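Local coordinates for Mll5499 protein (Mesorhizobium loti, PDB 3BDE), which is of unknown function but belongs to the stress-responsive A/B barrel (Dabb) family and forms a homodimer with a ferredoxin-like fold, at residues K47-I52 and T56-L61; I21-V26 and A82-Y87; K39-D44 and V94-D99. One frame throughout, in Å; residues are numbered along the deposited sequence.

Contact 1. Residues K47-I52 and T56-L61. With EDO (1,2-ethanediol), chain F.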
loop_
_atom_site.group_PDB
_atom_site.type_symbol
_atom_site.label_atom_id
_atom_site.label_comp_id
_atom_site.label_asym_id
_atom_site.label_seq_id
_atom_site.Cartn_x
_atom_site.Cartn_y
_atom_site.Cartn_z
ATOM N N LYS A 47 -15.484 3.502 12.139
ATOM C CA LYS A 47 -16.555 4.457 12.469
ATOM C C LYS A 47 -16.038 5.887 12.614
ATOM O O LYS A 47 -16.620 6.820 12.046
ATOM C CB LYS A 47 -17.287 4.038 13.756
ATOM C CG LYS A 47 -18.517 4.890 14.123
ATOM C CD LYS A 47 -19.177 4.344 15.367
ATOM N N ILE A 48 -14.934 6.043 13.348
ATOM C CA ILE A 48 -14.341 7.351 13.639
ATOM C C ILE A 48 -13.700 8.018 12.417
ATOM O O ILE A 48 -14.009 9.177 12.092
ATOM C CB ILE A 48 -13.282 7.238 14.814
ATOM C CG1 ILE A 48 -13.994 6.882 16.133
ATOM C CG2 ILE A 48 -12.480 8.546 15.052
ATOM C CD1 ILE A 48 -13.034 6.559 17.260
ATOM N N LEU A 49 -12.805 7.281 11.773
ATOM C CA LEU A 49 -11.981 7.830 10.689
ATOM C C LEU A 49 -12.733 8.055 9.409
ATOM O O LEU A 49 -12.483 9.060 8.742
ATOM C CB LEU A 49 -10.753 6.967 10.448
ATOM C CG LEU A 49 -9.807 6.695 11.635
ATOM C CD1 LEU A 49 -8.665 5.772 11.262
ATOM C CD2 LEU A 49 -9.286 7.986 12.228
ATOM N N SER A 50 -13.656 7.147 9.066
ATOM C CA SER A 50 -14.427 7.282 7.801
ATOM C C SER A 50 -15.437 8.461 7.822
ATOM O O SER A 50 -15.877 8.912 6.763
ATOM C CB SER A 50 -15.104 5.963 7.417
ATOM O OG SER A 50 -16.198 5.715 8.244
ATOM N N ALA A 51 -15.780 8.935 9.023
ATOM C CA ALA A 51 -16.701 10.062 9.236
ATOM C C ALA A 51 -16.042 11.439 9.100
ATOM O O ALA A 51 -16.744 12.460 9.019
ATOM C CB ALA A 51 -17.345 9.933 10.634
ATOM N N ILE A 52 -14.711 11.490 9.069
ATOM C CA ILE A 52 -14.001 12.770 8.985
ATOM C C ILE A 52 -14.100 13.352 7.585
ATOM O O ILE A 52 -13.855 12.627 6.626
ATOM C CB ILE A 52 -12.538 12.623 9.419
ATOM C CG1 ILE A 52 -12.489 12.173 10.898
ATOM C CG2 ILE A 52 -11.782 13.973 9.253
ATOM C CD1 ILE A 52 -11.122 11.881 11.394
ATOM N N THR A 56 -11.955 9.764 1.823
ATOM C CA THR A 56 -12.688 9.026 0.785
ATOM C C THR A 56 -12.116 7.614 0.648
ATOM O O THR A 56 -10.923 7.388 0.870
ATOM C CB THR A 56 -12.659 9.734 -0.585
ATOM O OG1 THR A 56 -11.352 9.666 -1.150
ATOM C CG2 THR A 56 -13.057 11.188 -0.456
ATOM N N HIS A 57 -12.982 6.672 0.299
ATOM C CA HIS A 57 -12.608 5.289 0.022
ATOM C C HIS A 57 -11.782 4.682 1.156
ATOM O O HIS A 57 -10.755 4.035 0.916
ATOM C CB HIS A 57 -11.844 5.191 -1.295
ATOM C CG HIS A 57 -12.555 5.790 -2.459
ATOM N ND1 HIS A 57 -13.775 5.326 -2.900
ATOM C CD2 HIS A 57 -12.215 6.806 -3.281
ATOM C CE1 HIS A 57 -14.159 6.039 -3.945
ATOM N NE2 HIS A 57 -13.226 6.940 -4.199
ATOM N N PHE A 58 -12.231 4.915 2.390
ATOM C CA PHE A 58 -11.599 4.313 3.558
ATOM C C PHE A 58 -11.811 2.786 3.495
ATOM O O PHE A 58 -12.962 2.322 3.418
ATOM C CB PHE A 58 -12.178 4.868 4.853
ATOM C CG PHE A 58 -11.508 4.323 6.086
ATOM C CD1 PHE A 58 -11.991 3.165 6.694
ATOM C CD2 PHE A 58 -10.377 4.954 6.622
ATOM C CE1 PHE A 58 -11.359 2.644 7.822
ATOM C CE2 PHE A 58 -9.744 4.429 7.748
ATOM C CZ PHE A 58 -10.252 3.272 8.346
ATOM N N GLU A 59 -10.702 2.039 3.517
ATOM C CA GLU A 59 -10.745 0.576 3.466
ATOM C C GLU A 59 -9.898 -0.047 4.560
ATOM O O GLU A 59 -8.799 0.421 4.839
ATOM C CB GLU A 59 -10.302 0.057 2.094
ATOM C CG GLU A 59 -11.232 0.461 0.962
ATOM C CD GLU A 59 -10.889 -0.156 -0.389
ATOM O OE1 GLU A 59 -10.060 -1.087 -0.457
ATOM O OE2 GLU A 59 -11.473 0.298 -1.393
ATOM N N GLN A 60 -10.442 -1.102 5.179
ATOM C CA GLN A 60 -9.711 -1.882 6.166
ATOM C C GLN A 60 -9.314 -3.141 5.439
ATOM O O GLN A 60 -10.153 -3.792 4.790
ATOM C CB GLN A 60 -10.552 -2.186 7.382
ATOM C CG GLN A 60 -10.884 -0.907 8.116
ATOM C CD GLN A 60 -11.602 -1.167 9.389
ATOM O OE1 GLN A 60 -12.562 -1.928 9.403
ATOM N NE2 GLN A 60 -11.165 -0.504 10.487
ATOM N N LEU A 61 -8.058 -3.527 5.642
ATOM C CA LEU A 61 -7.446 -4.621 4.928
ATOM C C LEU A 61 -6.713 -5.574 5.843
ATOM O O LEU A 61 -6.251 -5.169 6.919
ATOM C CB LEU A 61 -6.446 -4.023 3.938
ATOM C CG LEU A 61 -6.982 -2.964 2.949
ATOM C CD1 LEU A 61 -5.865 -2.174 2.327
ATOM C CD2 LEU A 61 -7.920 -3.597 1.908
HETATM C C1 EDO F . -16.026 7.817 -1.088
HETATM O O1 EDO F . -15.753 7.878 0.306
HETATM C C2 EDO F . -17.194 6.868 -1.244
HETATM O O2 EDO F . -16.878 5.458 -1.208
#
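Just before Phe58, which leans on Leu49 and Ser50, the backbone N of His57 donates to O1 of an ethanediol 3.0 Å away. The bond is nearly straight, at 165°, and C1 of the same molecule lies over one face of the His57 imidazole. The contact closes the first beta-alpha-beta unit of the ferredoxin-like fold. The last turn of helix 36-50 meets the start of strand 58-63, an outermost strand of the sheet within this chain. The chain turns a corner at His57, and Phe58 then faces the helix. With its CG anti to the backbone N (chi1 -177°), the Phe58 ring extends toward Leu49, and the two side chains meet obliquely. Phe58 CE2 lies 3.8 Å from Leu49 CB and 3.9 Å from Leu49 CD1. Both sides are apolar here, and the leucine continues inward to Phe96 and Tyr87. Phe58 also meets the ring of Phe74 on the neighbouring strand. Farther along, Leu61 pairs in an antiparallel ladder with a strand of the second subunit. Nearer the surface, Ser50 turns its OG back to the carbonyl O of Lys46, leaving Ser50 CB 4.0 Å from Phe58 CB.

Contact 2. Residues I21-V26 and A82-Y87. With EDO (1,2-ethanediol), chain E; EDO (1,2-ethanediol), chain D; EDO (1,2-ethanediol), chain J.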
loop_
_atom_site.group_PDB
_atom_site.type_symbol
_atom_site.label_atom_id
_atom_site.label_comp_id
_atom_site.label_asym_id
_atom_site.label_seq_id
_atom_site.Cartn_x
_atom_site.Cartn_y
_atom_site.Cartn_z
ATOM N N ILE A 21 -3.940 11.990 -3.093
ATOM C CA ILE A 21 -2.994 11.317 -2.218
ATOM C C ILE A 21 -3.674 10.075 -1.643
ATOM O O ILE A 21 -4.762 10.173 -1.070
ATOM C CB ILE A 21 -2.472 12.205 -1.056
ATOM C CG1 ILE A 21 -1.854 13.505 -1.606
ATOM C CG2 ILE A 21 -1.463 11.401 -0.133
ATOM C CD1 ILE A 21 -1.365 14.466 -0.546
ATOM N N ARG A 22 -3.025 8.925 -1.802
ATOM C CA ARG A 22 -3.496 7.683 -1.208
ATOM C C ARG A 22 -2.661 7.473 0.051
ATOM O O ARG A 22 -1.470 7.209 -0.034
ATOM C CB ARG A 22 -3.353 6.524 -2.162
ATOM C CG ARG A 22 -3.909 5.235 -1.634
ATOM C CD ARG A 22 -3.755 4.161 -2.658
ATOM N NE ARG A 22 -4.567 4.471 -3.823
ATOM C CZ ARG A 22 -4.328 4.115 -5.082
ATOM N NH1 ARG A 22 -3.243 3.411 -5.423
ATOM N NH2 ARG A 22 -5.202 4.489 -6.013
ATOM N N HIS A 23 -3.302 7.621 1.201
ATOM C CA HIS A 23 -2.670 7.465 2.505
ATOM C C HIS A 23 -2.911 6.056 2.992
ATOM O O HIS A 23 -4.086 5.594 3.046
ATOM C CB HIS A 23 -3.241 8.475 3.501
ATOM C CG HIS A 23 -2.838 8.236 4.924
ATOM N ND1 HIS A 23 -1.531 8.096 5.322
ATOM C CD2 HIS A 23 -3.581 8.148 6.047
ATOM C CE1 HIS A 23 -1.488 7.911 6.627
ATOM N NE2 HIS A 23 -2.723 7.923 7.088
ATOM N N THR A 24 -1.827 5.350 3.291
ATOM C CA THR A 24 -1.961 4.003 3.842
ATOM C C THR A 24 -1.093 3.786 5.048
ATOM O O THR A 24 -0.022 4.412 5.188
ATOM C CB THR A 24 -1.633 2.883 2.815
ATOM O OG1 THR A 24 -0.213 2.687 2.716
ATOM C CG2 THR A 24 -2.231 3.177 1.422
ATOM N N VAL A 25 -1.552 2.888 5.923
ATOM C CA VAL A 25 -0.764 2.472 7.089
ATOM C C VAL A 25 -0.906 0.957 7.232
ATOM O O VAL A 25 -2.020 0.461 7.173
ATOM C CB VAL A 25 -1.184 3.251 8.381
ATOM C CG1 VAL A 25 -2.686 3.029 8.740
ATOM C CG2 VAL A 25 -0.280 2.892 9.545
ATOM N N VAL A 26 0.216 0.247 7.371
ATOM C CA VAL A 26 0.237 -1.205 7.581
ATOM C C VAL A 26 0.637 -1.369 9.052
ATOM O O VAL A 26 1.542 -0.675 9.517
ATOM C CB VAL A 26 1.190 -1.938 6.564
ATOM C CG1 VAL A 26 2.657 -1.708 6.872
ATOM C CG2 VAL A 26 0.910 -3.432 6.518
ATOM N N ALA A 82 -3.913 19.511 1.244
ATOM C CA ALA A 82 -4.724 20.312 2.193
ATOM C C ALA A 82 -5.729 19.417 2.925
ATOM O O ALA A 82 -5.795 19.457 4.129
ATOM C CB ALA A 82 -5.450 21.448 1.509
ATOM N N ALA A 83 -6.471 18.578 2.184
ATOM C CA ALA A 83 -7.436 17.649 2.784
ATOM C C ALA A 83 -6.762 16.654 3.717
ATOM O O ALA A 83 -7.320 16.296 4.756
ATOM C CB ALA A 83 -8.247 16.909 1.720
ATOM N N TYR A 84 -5.564 16.203 3.341
ATOM C CA TYR A 84 -4.795 15.237 4.141
ATOM C C TYR A 84 -4.405 15.883 5.480
ATOM O O TYR A 84 -4.635 15.329 6.547
ATOM C CB TYR A 84 -3.614 14.715 3.301
ATOM C CG TYR A 84 -2.698 13.671 3.909
ATOM C CD1 TYR A 84 -3.126 12.819 4.956
ATOM C CD2 TYR A 84 -1.421 13.466 3.380
ATOM C CE1 TYR A 84 -2.293 11.852 5.504
ATOM C CE2 TYR A 84 -0.546 12.468 3.944
ATOM C CZ TYR A 84 -1.018 11.663 4.993
ATOM O OH TYR A 84 -0.244 10.696 5.575
ATOM N N THR A 85 -3.840 17.080 5.418
ATOM C CA THR A 85 -3.455 17.820 6.616
ATOM C C THR A 85 -4.664 18.111 7.534
ATOM O O THR A 85 -4.544 18.009 8.742
ATOM C CB THR A 85 -2.685 19.094 6.212
ATOM O OG1 THR A 85 -1.455 18.689 5.589
ATOM C CG2 THR A 85 -2.386 19.981 7.413
ATOM N N ARG A 86 -5.796 18.483 6.936
ATOM C CA ARG A 86 -7.043 18.761 7.671
ATOM C C ARG A 86 -7.606 17.507 8.361
ATOM O O ARG A 86 -8.135 17.610 9.448
ATOM C CB ARG A 86 -8.071 19.434 6.750
ATOM C CG ARG A 86 -7.661 20.871 6.448
ATOM C CD ARG A 86 -8.511 21.478 5.367
ATOM N NE ARG A 86 -8.167 22.909 5.140
ATOM C CZ ARG A 86 -8.307 23.580 3.997
ATOM N NH1 ARG A 86 -8.718 23.004 2.870
ATOM N NH2 ARG A 86 -7.962 24.867 3.960
ATOM N N TYR A 87 -7.462 16.338 7.733
ATOM C CA TYR A 87 -7.795 15.064 8.375
ATOM C C TYR A 87 -6.859 14.827 9.578
ATOM O O TYR A 87 -7.310 14.512 10.688
ATOM C CB TYR A 87 -7.650 13.913 7.380
ATOM C CG TYR A 87 -7.472 12.538 7.975
ATOM C CD1 TYR A 87 -8.577 11.788 8.434
ATOM C CD2 TYR A 87 -6.213 11.960 8.052
ATOM C CE1 TYR A 87 -8.393 10.489 8.947
ATOM C CE2 TYR A 87 -6.022 10.667 8.571
ATOM C CZ TYR A 87 -7.120 9.945 9.005
ATOM O OH TYR A 87 -6.925 8.683 9.508
HETATM C C1 EDO E . -0.309 15.768 7.619
HETATM O O1 EDO E . 0.018 17.081 7.160
HETATM C C2 EDO E . -0.288 14.811 6.442
HETATM O O2 EDO E . 0.986 14.906 5.767
HETATM C C1 EDO D . -4.766 6.533 11.489
HETATM O O1 EDO D . -3.970 7.506 12.172
HETATM C C2 EDO D . -4.375 6.470 10.026
HETATM O O2 EDO D . -4.580 7.771 9.475
HETATM C C1 EDO J . -0.051 0.310 0.854
HETATM O O1 EDO J . 0.414 0.081 2.189
HETATM C C2 EDO J . 0.541 -0.698 -0.110
HETATM O O2 EDO J . 1.848 -0.323 -0.541
#
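His23, on strand 21-26, points toward helix 82-87, with Tyr84 over one ring face and Tyr87 CE2 obliquely on that same side. Its CB starts 4.0 Å from Tyr84 CE1. A chi1 of 170° sets CG opposite the backbone N, which carries the imidazole toward Tyr84. CG comes to 3.7 Å from the same CE1, which sits over the imidazole face toward its rim. The two rings are oblique, with planes at 40°. On one branch, ND1 lies 2.9 Å from Tyr84 OH. Asp112 on strand 105-115 joins both residues: its OD1 is hydrogen-bonded to His23 ND1 and its OD2 to Tyr84 OH. On the other branch, CD2 is 4.3 Å from Tyr87 CE2. At the tip, NE2 shares a hydrogen bond of 3.0 Å with O2 of an ethanediol lying at the edge of the imidazole. That O2 also bonds Tyr87 OH, at a short 2.5 Å.

The contact packs the short helix 81-88 against the inner strand 21-29 of the ferredoxin-like sheet. The axes of segments 82-87 and 21-26 approach to 10.0 Å, at 31°. At the strand's start, Ile21 CD1 adds apolar packing 4.1 Å from Tyr84 CD2. A second ethanediol lies over the centre of the Tyr84 ring. Phe78, from the neighbouring strand 72-78, meets the rings of both tyrosines. Arg22 points to the other side of the sheet, where its NE forms a salt bridge with Glu77.

Asp112 therefore fixes the rotation of the imidazole and holds the Tyr84 hydroxyl beside it. NE2 and the Tyr87 hydroxyl converge on the same ethanediol oxygen. The ethanediol is probably from the crystallisation liquor, but its binding is consistent with a site able to take a small hydroxylated ligand.

Contact 3. Residues K39-D44 and V94-D99. With EDO (1,2-ethanediol), chain H; EDO (1,2-ethanediol), chain G.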
loop_
_atom_site.group_PDB
_atom_site.type_symbol
_atom_site.label_atom_id
_atom_site.label_comp_id
_atom_site.label_asym_id
_atom_site.label_seq_id
_atom_site.Cartn_x
_atom_site.Cartn_y
_atom_site.Cartn_z
ATOM N N LYS A 39 -11.016 -6.813 17.259
ATOM C CA LYS A 39 -12.294 -6.481 16.588
ATOM C C LYS A 39 -12.725 -5.041 16.894
ATOM O O LYS A 39 -13.055 -4.274 16.004
ATOM C CB LYS A 39 -13.410 -7.434 17.063
ATOM C CG LYS A 39 -14.787 -7.275 16.363
ATOM C CD LYS A 39 -15.973 -7.732 17.230
ATOM C CE LYS A 39 -16.238 -6.803 18.454
ATOM N NZ LYS A 39 -16.353 -5.344 18.113
ATOM N N ARG A 40 -12.721 -4.696 18.174
ATOM C CA ARG A 40 -13.130 -3.377 18.654
ATOM C C ARG A 40 -12.262 -2.240 18.118
ATOM O O ARG A 40 -12.797 -1.179 17.747
ATOM C CB ARG A 40 -13.150 -3.428 20.181
ATOM C CG ARG A 40 -13.774 -2.305 20.929
ATOM C CD ARG A 40 -14.435 -2.896 22.188
ATOM N NE ARG A 40 -13.464 -3.709 22.923
ATOM C CZ ARG A 40 -13.664 -4.903 23.503
ATOM N NH1 ARG A 40 -14.818 -5.575 23.417
ATOM N NH2 ARG A 40 -12.638 -5.476 24.138
ATOM N N PHE A 41 -10.940 -2.455 18.039
ATOM C CA PHE A 41 -10.039 -1.439 17.464
ATOM C C PHE A 41 -10.423 -1.182 15.989
ATOM O O PHE A 41 -10.583 -0.036 15.574
ATOM C CB PHE A 41 -8.561 -1.873 17.556
ATOM C CG PHE A 41 -7.609 -0.898 16.938
ATOM C CD1 PHE A 41 -7.289 -0.981 15.563
ATOM C CD2 PHE A 41 -7.042 0.118 17.695
ATOM C CE1 PHE A 41 -6.432 -0.062 14.973
ATOM C CE2 PHE A 41 -6.176 1.049 17.118
ATOM C CZ PHE A 41 -5.864 0.967 15.757
ATOM N N LEU A 42 -10.598 -2.262 15.228
ATOM C CA LEU A 42 -10.934 -2.174 13.803
ATOM C C LEU A 42 -12.334 -1.526 13.541
ATOM O O LEU A 42 -12.481 -0.596 12.711
ATOM C CB LEU A 42 -10.851 -3.578 13.178
ATOM C CG LEU A 42 -9.465 -4.231 13.189
ATOM C CD1 LEU A 42 -9.559 -5.677 12.736
ATOM C CD2 LEU A 42 -8.461 -3.428 12.326
ATOM N N VAL A 43 -13.329 -1.985 14.294
ATOM C CA VAL A 43 -14.714 -1.489 14.206
ATOM C C VAL A 43 -14.763 -0.004 14.570
ATOM O O VAL A 43 -15.289 0.791 13.802
ATOM C CB VAL A 43 -15.686 -2.356 15.047
ATOM C CG1 VAL A 43 -17.093 -1.795 15.049
ATOM C CG2 VAL A 43 -15.690 -3.782 14.496
ATOM N N ASP A 44 -14.121 0.372 15.678
ATOM C CA ASP A 44 -14.105 1.781 16.122
ATOM C C ASP A 44 -13.295 2.700 15.206
ATOM O O ASP A 44 -13.722 3.826 14.942
ATOM C CB ASP A 44 -13.623 1.904 17.562
ATOM C CG ASP A 44 -14.533 1.157 18.563
ATOM O OD1 ASP A 44 -15.672 0.780 18.231
ATOM O OD2 ASP A 44 -14.079 0.909 19.692
ATOM N N VAL A 94 -6.930 13.333 15.978
ATOM C CA VAL A 94 -6.016 13.579 17.111
ATOM C C VAL A 94 -6.347 12.703 18.349
ATOM O O VAL A 94 -5.455 12.092 18.939
ATOM C CB VAL A 94 -5.993 15.092 17.480
ATOM C CG1 VAL A 94 -5.137 15.358 18.691
ATOM C CG2 VAL A 94 -5.456 15.881 16.285
ATOM N N ALA A 95 -7.628 12.626 18.695
ATOM C CA ALA A 95 -8.116 11.833 19.828
ATOM C C ALA A 95 -7.903 10.347 19.557
ATOM O O ALA A 95 -7.400 9.617 20.421
ATOM C CB ALA A 95 -9.596 12.137 20.100
ATOM N N PHE A 96 -8.247 9.903 18.336
ATOM C CA PHE A 96 -8.027 8.505 17.969
ATOM C C PHE A 96 -6.562 8.073 18.093
ATOM O O PHE A 96 -6.284 6.973 18.595
ATOM C CB PHE A 96 -8.496 8.223 16.536
ATOM C CG PHE A 96 -8.245 6.824 16.104
ATOM C CD1 PHE A 96 -9.041 5.774 16.576
ATOM C CD2 PHE A 96 -7.169 6.533 15.239
ATOM C CE1 PHE A 96 -8.767 4.451 16.183
ATOM C CE2 PHE A 96 -6.900 5.228 14.860
ATOM C CZ PHE A 96 -7.698 4.189 15.323
ATOM N N VAL A 97 -5.645 8.914 17.618
ATOM C CA VAL A 97 -4.219 8.600 17.665
ATOM C C VAL A 97 -3.714 8.533 19.122
ATOM O O VAL A 97 -3.017 7.598 19.510
ATOM C CB VAL A 97 -3.363 9.551 16.811
ATOM C CG1 VAL A 97 -1.881 9.223 16.977
ATOM C CG2 VAL A 97 -3.716 9.393 15.324
ATOM N N ARG A 98 -4.112 9.512 19.921
ATOM C CA ARG A 98 -3.718 9.551 21.316
ATOM C C ARG A 98 -4.281 8.415 22.146
ATOM O O ARG A 98 -3.548 7.798 22.904
ATOM C CB ARG A 98 -4.179 10.857 21.944
ATOM C CG ARG A 98 -3.769 11.084 23.413
ATOM C CD ARG A 98 -4.374 12.399 23.863
ATOM N NE ARG A 98 -5.838 12.270 23.901
ATOM C CZ ARG A 98 -6.728 13.202 23.538
ATOM N NH1 ARG A 98 -6.367 14.414 23.101
ATOM N NH2 ARG A 98 -8.030 12.891 23.603
ATOM N N ASP A 99 -5.575 8.169 22.003
ATOM C CA ASP A 99 -6.325 7.252 22.856
ATOM C C ASP A 99 -6.428 5.808 22.410
ATOM O O ASP A 99 -6.648 4.928 23.260
ATOM C CB ASP A 99 -7.729 7.808 23.080
ATOM C CG ASP A 99 -7.728 9.174 23.768
ATOM O OD1 ASP A 99 -6.746 9.530 24.433
ATOM O OD2 ASP A 99 -8.742 9.876 23.681
HETATM C C1 EDO H . -7.529 6.677 27.275
HETATM O O1 EDO H . -6.879 7.471 26.278
HETATM C C2 EDO H . -8.556 5.790 26.632
HETATM O O2 EDO H . -7.972 5.021 25.569
HETATM C C1 EDO G . -12.257 -8.610 25.805
HETATM O O1 EDO G . -13.664 -8.338 25.744
HETATM C C2 EDO G . -11.902 -9.890 26.563
HETATM O O2 EDO G . -12.917 -10.897 26.426
#
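Phe41 CZ lies 3.7 Å from Phe96 CZ, and the rings meet obliquely. Phe41 CE2 is nearly as close to that same atom, at 3.9 Å. The two side chains cross at about a right angle. Their ring planes are inclined at 45° and the centroids are 5.6 Å apart. Phe41 leaves its helix beside the partner segment, but with CG anti to the backbone N (chi1 178°) its ring swings in to reach Phe96. Both residues are buried.

These two rings bridge helix 36-50 and helix 91-104, which lie on one face of the four-stranded antiparallel sheet of the ferredoxin-like fold. On the sheet side, Phe41 packs on Phe74 and Leu29. Trp101 touches both rings, and Ala45 and Ile48 pack against Phe96.

The outer side is polar and looser. There the two segments do not meet directly, and Asp44 OD2 instead forms a salt bridge with Arg100, one turn beyond Phe96. Arg98 and Asp99 are exposed neighbours that pair with each other, side-on. Arg98 NE reaches Asp99 OD1 at 2.9 Å and Arg98 NH2 reaches Asp99 OD2 at 3.1 Å. OD1 is met from above the carboxylate plane, 43° out of it. A wider pi-type turn runs through 97-99, and the backbone O of Asp99 accepts a 2.7 Å hydrogen bond from O2 of an ethanediol. On the other helix, the exposed guanidinium of Arg40 makes a weak hydrogen bond from NH2 to O1 of another ethanediol, 3.4 Å away.

Overall arrangement
All three contacts join helices to one another or to one face of a single antiparallel sheet. Along the chain the segments run 21-26, 39-44, 47-52, 56-61, 82-87, 94-99. Contact 1 is nested within the loops closed by contacts 2 and 3, which cross. The centres of contacts 1 and 2 lie about 11 Å apart, those of 1 and 3 about 12 Å, and those of 2 and 3 about 17 Å. Contacts 1 and 3 share helix 36-50, and Gln60 NE2 probably bonds to Leu42 O between them. Contact 1 touches both others and joins contacts 2 and 3, which do not meet. All three reach the second subunit, contact 3 through Leu42 alone, consistent with the homodimer.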